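PDB 1YWM: C protein alpha-antigen from Streptococcus agalactiae, which is a cell-wall-anchored surface protein that may act in both virulence and immunity, and of which this chain is the N-terminal domain. Local coordinates for residues A[64-69]-A[95-100]; A[23-28]-A[60-65]; A[91-96]-A[113-118]; A[82-87]-A[118-123]. All blocks are in the same frame, centred on the assembly; numbering follows the deposited sequence.

Interaction 1 of 4, residues A[64-69]-A[95-100]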
# COMPACT_ATOMS: atom_id res chain seq x y z
N GLY A 64 19.54 12.65 19.64
CA GLY A 64 20.84 13.06 19.17
C GLY A 64 21.19 12.56 17.78
O GLY A 64 22.26 12.88 17.26
N PHE A 65 20.30 11.77 17.17
CA PHE A 65 20.55 11.24 15.83
C PHE A 65 19.46 11.64 14.85
O PHE A 65 18.30 11.82 15.24
CB PHE A 65 20.67 9.72 15.91
CG PHE A 65 21.89 9.27 16.66
CD1 PHE A 65 21.82 8.98 18.01
CD2 PHE A 65 23.12 9.22 16.02
CE1 PHE A 65 22.96 8.59 18.72
CE2 PHE A 65 24.28 8.83 16.74
CZ PHE A 65 24.18 8.52 18.08
N THR A 66 19.83 11.81 13.59
CA THR A 66 18.85 12.04 12.53
C THR A 66 19.00 10.98 11.44
O THR A 66 20.01 10.29 11.38
CB THR A 66 19.00 13.44 11.91
OG1 THR A 66 20.33 13.60 11.39
CG2 THR A 66 18.87 14.55 12.99
N ALA A 67 17.99 10.87 10.57
CA ALA A 67 18.02 9.87 9.50
C ALA A 67 17.68 10.55 8.20
O ALA A 67 16.90 11.51 8.20
CB ALA A 67 17.00 8.75 9.80
N LYS A 68 18.31 10.11 7.12
CA LYS A 68 17.93 10.55 5.77
C LYS A 68 17.67 9.26 5.01
O LYS A 68 18.48 8.33 5.08
CB LYS A 68 19.02 11.39 5.10
CG LYS A 68 18.70 11.67 3.61
CD LYS A 68 19.15 13.02 3.04
CE LYS A 68 18.16 13.53 1.96
NZ LYS A 68 18.57 13.37 0.54
N TYR A 69 16.51 9.17 4.36
CA TYR A 69 16.20 7.93 3.63
C TYR A 69 16.68 7.97 2.20
O TYR A 69 16.81 9.04 1.59
CB TYR A 69 14.70 7.63 3.67
CG TYR A 69 13.80 8.63 3.01
CD1 TYR A 69 13.10 9.59 3.76
CD2 TYR A 69 13.58 8.58 1.64
CE1 TYR A 69 12.22 10.51 3.13
CE2 TYR A 69 12.74 9.48 1.00
CZ TYR A 69 12.05 10.42 1.76
OH TYR A 69 11.21 11.28 1.09
N ASN A 95 20.03 6.22 6.41
CA ASN A 95 21.41 6.56 6.80
C ASN A 95 21.29 7.40 8.07
O ASN A 95 20.57 8.38 8.08
CB ASN A 95 22.08 7.33 5.64
CG ASN A 95 22.33 6.41 4.41
OD1 ASN A 95 22.59 5.23 4.57
ND2 ASN A 95 22.20 6.96 3.20
N ILE A 96 22.06 7.05 9.10
CA ILE A 96 21.90 7.63 10.42
C ILE A 96 23.12 8.55 10.66
O ILE A 96 24.26 8.16 10.40
CB ILE A 96 21.84 6.52 11.49
CG1 ILE A 96 20.77 5.44 11.13
CG2 ILE A 96 21.56 7.10 12.88
CD1 ILE A 96 19.37 6.02 10.86
N PHE A 97 22.85 9.75 11.16
CA PHE A 97 23.87 10.79 11.35
C PHE A 97 23.86 11.32 12.78
O PHE A 97 22.80 11.51 13.36
CB PHE A 97 23.57 11.97 10.40
CG PHE A 97 23.63 11.59 8.95
CD1 PHE A 97 22.46 11.17 8.28
CD2 PHE A 97 24.83 11.56 8.27
CE1 PHE A 97 22.51 10.76 6.94
CE2 PHE A 97 24.89 11.18 6.92
CZ PHE A 97 23.71 10.77 6.25
N GLY A 98 25.06 11.58 13.33
CA GLY A 98 25.16 12.28 14.61
C GLY A 98 24.93 13.77 14.44
O GLY A 98 24.69 14.27 13.33
N GLU A 99 24.99 14.49 15.57
CA GLU A 99 24.76 15.93 15.59
C GLU A 99 25.71 16.71 14.70
O GLU A 99 25.36 17.80 14.24
CB GLU A 99 24.83 16.46 17.02
CG GLU A 99 23.64 16.06 17.87
CD GLU A 99 23.87 16.31 19.36
OE1 GLU A 99 25.04 16.55 19.76
OE2 GLU A 99 22.88 16.26 20.12
N ASP A 100 26.88 16.15 14.40
CA ASP A 100 27.81 16.88 13.52
C ASP A 100 27.51 16.71 12.03
O ASP A 100 28.22 17.23 11.19
CB ASP A 100 29.27 16.46 13.81
CG ASP A 100 29.49 14.96 13.73
OD1 ASP A 100 28.62 14.25 13.18
OD2 ASP A 100 30.50 14.41 14.22
O HOH W 1 25.37 12.77 18.02
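Thr66 faces Phe97, Ala67 faces Ile96 and Lys68 faces Asn95, so residues 64-69 and 95-100 run antiparallel, with 152° between the strand directions. Their axes approach to 4.7 Å. The outer two pairs are hydrogen-bonded, each by two backbone bonds; Thr66 N lies 3.0 Å from Phe97 O, and Phe97 N lies 2.9 Å from Thr66 O. Ala67 and Ile96, between them, form a non-hydrogen-bonded pair, and Ala67 CA makes a CA-H...O contact of 3.3 Å with Asn95 O.

On the face that carries this middle pair, Ile96 CD1 touches Ala67 CB at 3.8 Å. Its other branch, CG2, meets Phe65 CD2 at 4.1 Å. A chi1 of -68° sets Phe65 CG beside its backbone N, and from there the ring reaches Ile96 CG2 and, obliquely, Gly98 CA. On the other face the side chains of Thr66 and Phe97 cross at about a right angle, OG1 standing 3.8 Å from Phe97 CB, and Phe97 CE1 reaches Lys68 CB. Past the paired residues a water bridges the two segments, accepting from Glu99 N and donating to Gly64 O.

Thr66, Phe97, Gly98 and Glu99, together with Gly101, line a pocket holding a dimercaptobutanediol, probably from the crystallisation liquor. The contact joins strands 66-73 and 88-97 of the larger sheet; Ala67 and Ile96 pack on Leu61 of strand 59-61, and the Phe65 ring meets His104.

Interaction 2 of 4, residues A[23-28]-A[60-65]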
# COMPACT_ATOMS: atom_id res chain seq x y z
N GLY A 23 23.83 -1.84 18.22
CA GLY A 23 24.55 -0.58 18.15
C GLY A 23 23.85 0.51 17.34
O GLY A 23 24.28 1.65 17.39
N SER A 24 22.79 0.16 16.60
CA SER A 24 22.09 1.16 15.76
C SER A 24 21.26 2.14 16.56
O SER A 24 20.64 1.78 17.55
CB SER A 24 21.16 0.50 14.71
OG SER A 24 20.43 1.49 13.99
N ALA A 25 21.22 3.39 16.09
CA ALA A 25 20.44 4.42 16.76
C ALA A 25 19.03 4.51 16.18
O ALA A 25 18.25 5.42 16.53
CB ALA A 25 21.16 5.76 16.65
N ALA A 26 18.69 3.60 15.27
CA ALA A 26 17.37 3.62 14.64
C ALA A 26 16.72 2.25 14.73
O ALA A 26 17.40 1.23 14.73
CB ALA A 26 17.45 4.06 13.18
N THR A 27 15.39 2.23 14.80
CA THR A 27 14.69 0.96 14.72
C THR A 27 13.37 1.11 13.95
O THR A 27 12.69 2.14 14.01
CB THR A 27 14.48 0.35 16.14
OG1 THR A 27 13.88 -0.95 16.01
CG2 THR A 27 13.48 1.13 16.94
N LEU A 28 13.02 0.07 13.22
CA LEU A 28 11.85 0.08 12.36
C LEU A 28 10.59 0.17 13.22
O LEU A 28 10.47 -0.57 14.19
CB LEU A 28 11.83 -1.20 11.52
CG LEU A 28 11.33 -1.16 10.09
CD1 LEU A 28 12.05 -0.09 9.30
CD2 LEU A 28 11.51 -2.54 9.45
N VAL A 60 12.12 4.71 14.37
CA VAL A 60 12.23 5.40 15.64
C VAL A 60 13.71 5.68 15.88
O VAL A 60 14.54 4.77 15.83
CB VAL A 60 11.62 4.57 16.79
CG1 VAL A 60 11.88 5.23 18.15
CG2 VAL A 60 10.13 4.36 16.58
N LEU A 61 14.03 6.94 16.14
CA LEU A 61 15.41 7.38 16.32
C LEU A 61 15.69 7.75 17.75
O LEU A 61 14.88 8.39 18.43
CB LEU A 61 15.68 8.62 15.49
CG LEU A 61 16.03 8.45 14.04
CD1 LEU A 61 15.77 9.79 13.41
CD2 LEU A 61 17.51 8.05 13.94
N GLU A 62 16.87 7.33 18.20
CA GLU A 62 17.43 7.75 19.47
C GLU A 62 17.70 9.26 19.47
O GLU A 62 17.99 9.87 18.42
CB GLU A 62 18.72 6.97 19.72
CG GLU A 62 18.54 5.72 20.56
CD GLU A 62 19.75 4.78 20.53
OE1 GLU A 62 20.91 5.26 20.42
OE2 GLU A 62 19.52 3.55 20.61
N GLN A 63 17.59 9.87 20.65
CA GLN A 63 17.91 11.28 20.81
C GLN A 63 19.34 11.54 20.35
O GLN A 63 20.24 10.73 20.60
CB GLN A 63 17.72 11.71 22.28
CG GLN A 63 17.67 13.23 22.51
CD GLN A 63 19.03 13.82 22.90
OE1 GLN A 63 19.29 15.01 22.66
NE2 GLN A 63 19.89 13.00 23.51
N GLY A 64 19.54 12.65 19.64
CA GLY A 64 20.84 13.06 19.17
C GLY A 64 21.19 12.56 17.78
O GLY A 64 22.26 12.88 17.26
N PHE A 65 20.30 11.77 17.17
CA PHE A 65 20.55 11.24 15.83
C PHE A 65 19.46 11.64 14.85
O PHE A 65 18.30 11.82 15.24
CB PHE A 65 20.67 9.72 15.91
CG PHE A 65 21.89 9.27 16.66
CD1 PHE A 65 21.82 8.98 18.01
CD2 PHE A 65 23.12 9.22 16.02
CE1 PHE A 65 22.96 8.59 18.72
CE2 PHE A 65 24.28 8.83 16.74
CZ PHE A 65 24.18 8.52 18.08
O HOH W 2 23.61 4.06 19.39
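Ala26 and Leu61 form an antiparallel non-hydrogen-bonded pair, Thr27 and Val60 a hydrogen-bonded one, and residues 23-28 and 60-65 are further tied by Glu62 N, which donates almost straight (175°) to Ala25 O at 2.9 Å. A type II turn from Glu62 to Phe65 then brings the aromatic ring back over Ala25. There the Ala25 methyl makes a CH-pi contact, CB lying 3.7 Å from the centroid of the Phe65 ring and 20° off its normal, closest to CG and CD1. Glu62 O sits in the ring plane at its edge. The Glu62 side chain, extended beyond CG, lays its carboxylate alongside Ala25 CA, and a water donates both to Glu62 OE1 and to Gly23 O. Thr27 and Val60 lie side by side, with CG2 of Thr27 3.9 Å from CB of Val60, while Ala26 CB touches Leu61 CD2 on the opposite face.

Ser24 OG accepts from Ala26 N at 3.0 Å, an ST turn, and is also hydrogen-bonded to Asp112 OD1; Asp112 OD2 is bonded to Ala25 N. The single methyl of Ala25 thus lets the backbone come close to the face of the Phe65 ring, and the buried Ser24 hydroxyl is satisfied by a backbone amide and a carboxylate.

Interaction 3 of 4, residues A[91-96]-A[113-118]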
# COMPACT_ATOMS: atom_id res chain seq x y z
N SER A 91 14.72 -1.06 -2.61
CA SER A 91 15.18 -1.05 -1.24
C SER A 91 14.98 0.34 -0.66
O SER A 91 14.84 1.35 -1.40
CB SER A 91 16.66 -1.48 -1.14
OG SER A 91 17.50 -0.42 -1.60
N LEU A 92 14.90 0.35 0.67
CA LEU A 92 14.72 1.54 1.47
C LEU A 92 15.83 1.47 2.52
O LEU A 92 16.00 0.44 3.20
CB LEU A 92 13.32 1.56 2.12
CG LEU A 92 13.04 2.56 3.27
CD1 LEU A 92 13.35 4.05 2.95
CD2 LEU A 92 11.61 2.43 3.79
N THR A 93 16.63 2.54 2.61
CA THR A 93 17.73 2.57 3.57
C THR A 93 17.64 3.86 4.36
O THR A 93 17.36 4.88 3.78
CB THR A 93 19.08 2.55 2.85
OG1 THR A 93 19.19 1.34 2.09
CG2 THR A 93 20.24 2.49 3.88
N TYR A 94 17.89 3.79 5.67
CA TYR A 94 17.97 4.98 6.48
C TYR A 94 19.45 5.12 6.83
O TYR A 94 20.04 4.24 7.45
CB TYR A 94 17.13 4.79 7.73
CG TYR A 94 15.66 4.70 7.42
CD1 TYR A 94 14.88 5.85 7.30
CD2 TYR A 94 15.07 3.46 7.15
CE1 TYR A 94 13.49 5.77 6.98
CE2 TYR A 94 13.69 3.36 6.83
CZ TYR A 94 12.92 4.52 6.76
OH TYR A 94 11.57 4.41 6.48
N ASN A 95 20.03 6.22 6.41
CA ASN A 95 21.41 6.56 6.80
C ASN A 95 21.29 7.40 8.07
O ASN A 95 20.57 8.38 8.08
CB ASN A 95 22.08 7.33 5.64
CG ASN A 95 22.33 6.41 4.41
OD1 ASN A 95 22.59 5.23 4.57
ND2 ASN A 95 22.20 6.96 3.20
N ILE A 96 22.06 7.05 9.10
CA ILE A 96 21.90 7.63 10.42
C ILE A 96 23.12 8.55 10.66
O ILE A 96 24.26 8.16 10.40
CB ILE A 96 21.84 6.52 11.49
CG1 ILE A 96 20.77 5.44 11.13
CG2 ILE A 96 21.56 7.10 12.88
CD1 ILE A 96 19.37 6.02 10.86
N ILE A 113 23.65 2.10 9.17
CA ILE A 113 22.59 2.24 8.19
C ILE A 113 21.53 1.16 8.46
O ILE A 113 21.83 0.08 8.98
CB ILE A 113 23.12 2.14 6.73
CG1 ILE A 113 23.65 0.74 6.38
CG2 ILE A 113 24.16 3.24 6.43
CD1 ILE A 113 23.93 0.57 4.84
N VAL A 114 20.27 1.46 8.14
CA VAL A 114 19.21 0.48 8.38
C VAL A 114 18.59 0.17 7.04
O VAL A 114 17.99 1.03 6.44
CB VAL A 114 18.15 0.98 9.35
CG1 VAL A 114 17.04 -0.10 9.58
CG2 VAL A 114 18.79 1.39 10.71
N SER A 115 18.80 -1.06 6.56
CA SER A 115 18.35 -1.48 5.24
C SER A 115 17.06 -2.27 5.39
O SER A 115 16.98 -3.14 6.25
CB SER A 115 19.40 -2.41 4.62
OG SER A 115 20.66 -1.78 4.62
N VAL A 116 16.07 -1.94 4.56
CA VAL A 116 14.76 -2.58 4.61
C VAL A 116 14.37 -3.04 3.18
O VAL A 116 14.44 -2.26 2.24
CB VAL A 116 13.65 -1.58 5.13
CG1 VAL A 116 12.45 -2.33 5.59
CG2 VAL A 116 14.18 -0.69 6.32
N ALA A 117 13.98 -4.30 3.01
CA ALA A 117 13.41 -4.74 1.73
C ALA A 117 12.11 -3.95 1.51
O ALA A 117 11.38 -3.71 2.48
CB ALA A 117 13.09 -6.21 1.79
N LEU A 118 11.86 -3.54 0.27
CA LEU A 118 10.75 -2.64 -0.07
C LEU A 118 9.94 -3.23 -1.24
O LEU A 118 10.50 -3.65 -2.25
CB LEU A 118 11.26 -1.24 -0.46
CG LEU A 118 10.20 -0.27 -1.00
CD1 LEU A 118 9.14 -0.07 0.13
CD2 LEU A 118 10.86 1.08 -1.42
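Leu92 and Val116, and likewise Tyr94 and Val114, are joined by two backbone hydrogen bonds per pair, which make residues 91-96 and 113-118 neighbouring antiparallel strands at 168°. Val116 N to Leu92 O is the shortest of the four, 2.7 Å, and its partner from Leu92 N to Val116 O the longest, 3.1 Å. Around the intervening pairs, CA-H...O contacts add to the ladder, as where Thr93 CA lies 3.3 Å from Val114 O.

Apolar contacts gather on the face of Leu92, Tyr94, Val114 and Val116. Val116 CG2 comes up to the edge of the Tyr94 ring, near its plane, 4.1 Å from CE2, and Val114 O lies near the same plane beside CD2. The hydroxyl at the far end of the ring is bonded to Pro55 O. Ser91 and Ala117 diverge, and Leu118 CB turns in to 4.3 Å from Leu92 CB.

The other face is more polar. Thr93 CG2 approaches Ile113 CB, and the side chains of Asn95 and Ile113 lie side by side with OD1 of Asn95 3.1 Å from CG2 of Ile113, a distance short for oxygen and carbon, which makes the detail of this contact doubtful.

The apolar face packs on Ala26 and Leu28 of strand 26-28, sheet against sheet, as in a beta sandwich; this one has a fibronectin fold.

Interaction 4 of 4, residues A[82-87]-A[118-123]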
# COMPACT_ATOMS: atom_id res chain seq x y z
N SER A 82 8.30 11.05 -3.30
CA SER A 82 7.48 11.54 -4.43
C SER A 82 8.07 11.21 -5.82
O SER A 82 7.36 11.25 -6.83
CB SER A 82 7.22 13.04 -4.28
OG SER A 82 8.34 13.80 -4.72
N GLN A 83 9.36 10.84 -5.87
CA GLN A 83 9.98 10.41 -7.12
C GLN A 83 9.71 8.96 -7.53
O GLN A 83 10.03 8.58 -8.68
CB GLN A 83 11.51 10.61 -7.09
CG GLN A 83 11.97 12.02 -6.73
CD GLN A 83 13.49 12.01 -6.64
OE1 GLN A 83 14.04 11.59 -5.63
NE2 GLN A 83 14.17 12.40 -7.72
N LEU A 84 9.19 8.15 -6.61
CA LEU A 84 8.86 6.76 -6.94
C LEU A 84 7.71 6.76 -7.95
O LEU A 84 6.68 7.37 -7.70
CB LEU A 84 8.45 5.96 -5.70
CG LEU A 84 9.55 5.81 -4.64
CD1 LEU A 84 9.05 4.96 -3.52
CD2 LEU A 84 10.84 5.21 -5.26
N GLN A 85 7.89 6.09 -9.06
CA GLN A 85 6.88 6.13 -10.13
C GLN A 85 6.61 4.76 -10.73
O GLN A 85 5.70 4.59 -11.54
CB GLN A 85 7.31 7.10 -11.24
CG GLN A 85 7.47 8.56 -10.81
CD GLN A 85 6.14 9.27 -10.56
OE1 GLN A 85 5.20 9.13 -11.34
NE2 GLN A 85 6.08 10.05 -9.47
N SER A 86 7.40 3.79 -10.34
CA SER A 86 7.27 2.44 -10.89
C SER A 86 7.08 1.46 -9.76
O SER A 86 7.69 1.62 -8.70
CB SER A 86 8.54 2.07 -11.67
OG SER A 86 8.67 2.89 -12.82
N THR A 87 6.28 0.43 -9.98
CA THR A 87 6.08 -0.62 -8.99
C THR A 87 7.10 -1.75 -9.12
O THR A 87 7.77 -1.88 -10.14
CB THR A 87 4.66 -1.22 -9.09
OG1 THR A 87 4.50 -1.76 -10.41
CG2 THR A 87 3.60 -0.13 -8.96
N LEU A 118 11.86 -3.54 0.27
CA LEU A 118 10.75 -2.64 -0.07
C LEU A 118 9.94 -3.23 -1.24
O LEU A 118 10.50 -3.65 -2.25
CB LEU A 118 11.26 -1.24 -0.46
CG LEU A 118 10.20 -0.27 -1.00
CD1 LEU A 118 9.14 -0.07 0.13
CD2 LEU A 118 10.86 1.08 -1.42
N THR A 119 8.62 -3.22 -1.09
CA THR A 119 7.72 -3.58 -2.17
C THR A 119 6.93 -2.34 -2.56
O THR A 119 6.26 -1.75 -1.72
CB THR A 119 6.74 -4.64 -1.64
OG1 THR A 119 7.45 -5.85 -1.39
CG2 THR A 119 5.66 -5.01 -2.75
N ILE A 120 7.01 -1.92 -3.82
CA ILE A 120 6.24 -0.76 -4.23
C ILE A 120 5.06 -1.28 -5.05
O ILE A 120 5.22 -2.11 -5.93
CB ILE A 120 7.08 0.22 -5.09
CG1 ILE A 120 8.31 0.74 -4.30
CG2 ILE A 120 6.22 1.37 -5.52
CD1 ILE A 120 9.33 1.42 -5.21
N TYR A 121 3.87 -0.76 -4.76
CA TYR A 121 2.68 -1.18 -5.50
C TYR A 121 1.83 0.04 -5.75
O TYR A 121 2.18 1.14 -5.32
CB TYR A 121 1.94 -2.27 -4.73
CG TYR A 121 1.28 -1.87 -3.41
CD1 TYR A 121 2.03 -1.71 -2.24
CD2 TYR A 121 -0.11 -1.70 -3.31
CE1 TYR A 121 1.42 -1.39 -1.00
CE2 TYR A 121 -0.73 -1.37 -2.09
CZ TYR A 121 0.03 -1.23 -0.94
OH TYR A 121 -0.54 -0.91 0.27
N ASP A 122 0.74 -0.13 -6.48
CA ASP A 122 -0.09 1.02 -6.80
C ASP A 122 -1.51 0.53 -6.88
O ASP A 122 -1.84 -0.23 -7.80
CB ASP A 122 0.31 1.61 -8.14
CG ASP A 122 -0.33 2.94 -8.39
OD1 ASP A 122 -1.23 3.35 -7.61
OD2 ASP A 122 0.05 3.68 -9.31
N SER A 123 -2.34 0.95 -5.92
CA SER A 123 -3.75 0.56 -5.91
C SER A 123 -4.65 1.53 -6.74
O SER A 123 -5.87 1.38 -6.77
CB SER A 123 -4.26 0.45 -4.48
OG SER A 123 -4.24 1.72 -3.85
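Ile120 and Thr87 bring the loop of residues 82-87 against residues 118-123, the touching parts running 80° apart. Ile120 carries the packing. Its CB faces the backbone of the loop, 3.9 Å from Ser86 O and a little farther from Thr87 CA. The CG2 branch, anti to the backbone N, leans closer still and stops 3.5 Å from Ser86 O. The other branch leaves through CG1, anti to the carbonyl carbon (chi1 -60°), and ends at CD1, which lies against both methyls of Leu84: 3.9 Å from its CD1 and 4.1 Å from its CD2. Ser86 O is near the Ile120 tip as well, so this carbonyl is flanked by three carbons of one side chain; its hydrogen bond comes from Gln73 NE2.

Thr87 answers from the loop side. Its CB sits 3.3 Å from Ile120 O, and its CG2 touches Tyr121 C at 3.7 Å and, just past the strand, Asp122 CB at 3.8 Å. The six-residue segments are held together by packing alone; Gly88, the next residue, is joined to Ile120 by a backbone hydrogen bond. Within the loop, Gln85 NE2 donates to Ser82 O, which lies in the plane of the Gln85 side-chain amide.

Leu84 and Ile120 also pack on Leu45 of helix 45-49 and on Gln73 of strand 66-73. Asp122 N is bonded to Gln168 OE1 and Asp122 OD1 to Thr124 OG1, and Ser123 stands at the N-cap position of helix 124-137, which places the contact where the beta sandwich passes into the antiparallel three-helix bundle.

In the fold
All four interactions belong to the beta-rich part of the chain. Interactions 1 and 3 share Asn95 and Ile96 of strand 88-97 and bind its neighbours, 66-73 and 113-121, to it in one sheet; their centres are about 13 Å apart. Interaction 2 builds the small facing sheet and touches both, for instance through Ile96 CD1, 3.6 Å from Ala26 CB. Interaction 1 begins where interaction 2 ends, at Gly64 and Phe65, and its segments alternate with those of interaction 4, whose loop encloses interaction 3. Strand 113-121 runs on to interaction 4, centre to centre about 16 Å from interaction 3 and about 25 Å from interaction 1, linking sandwich to helical bundle.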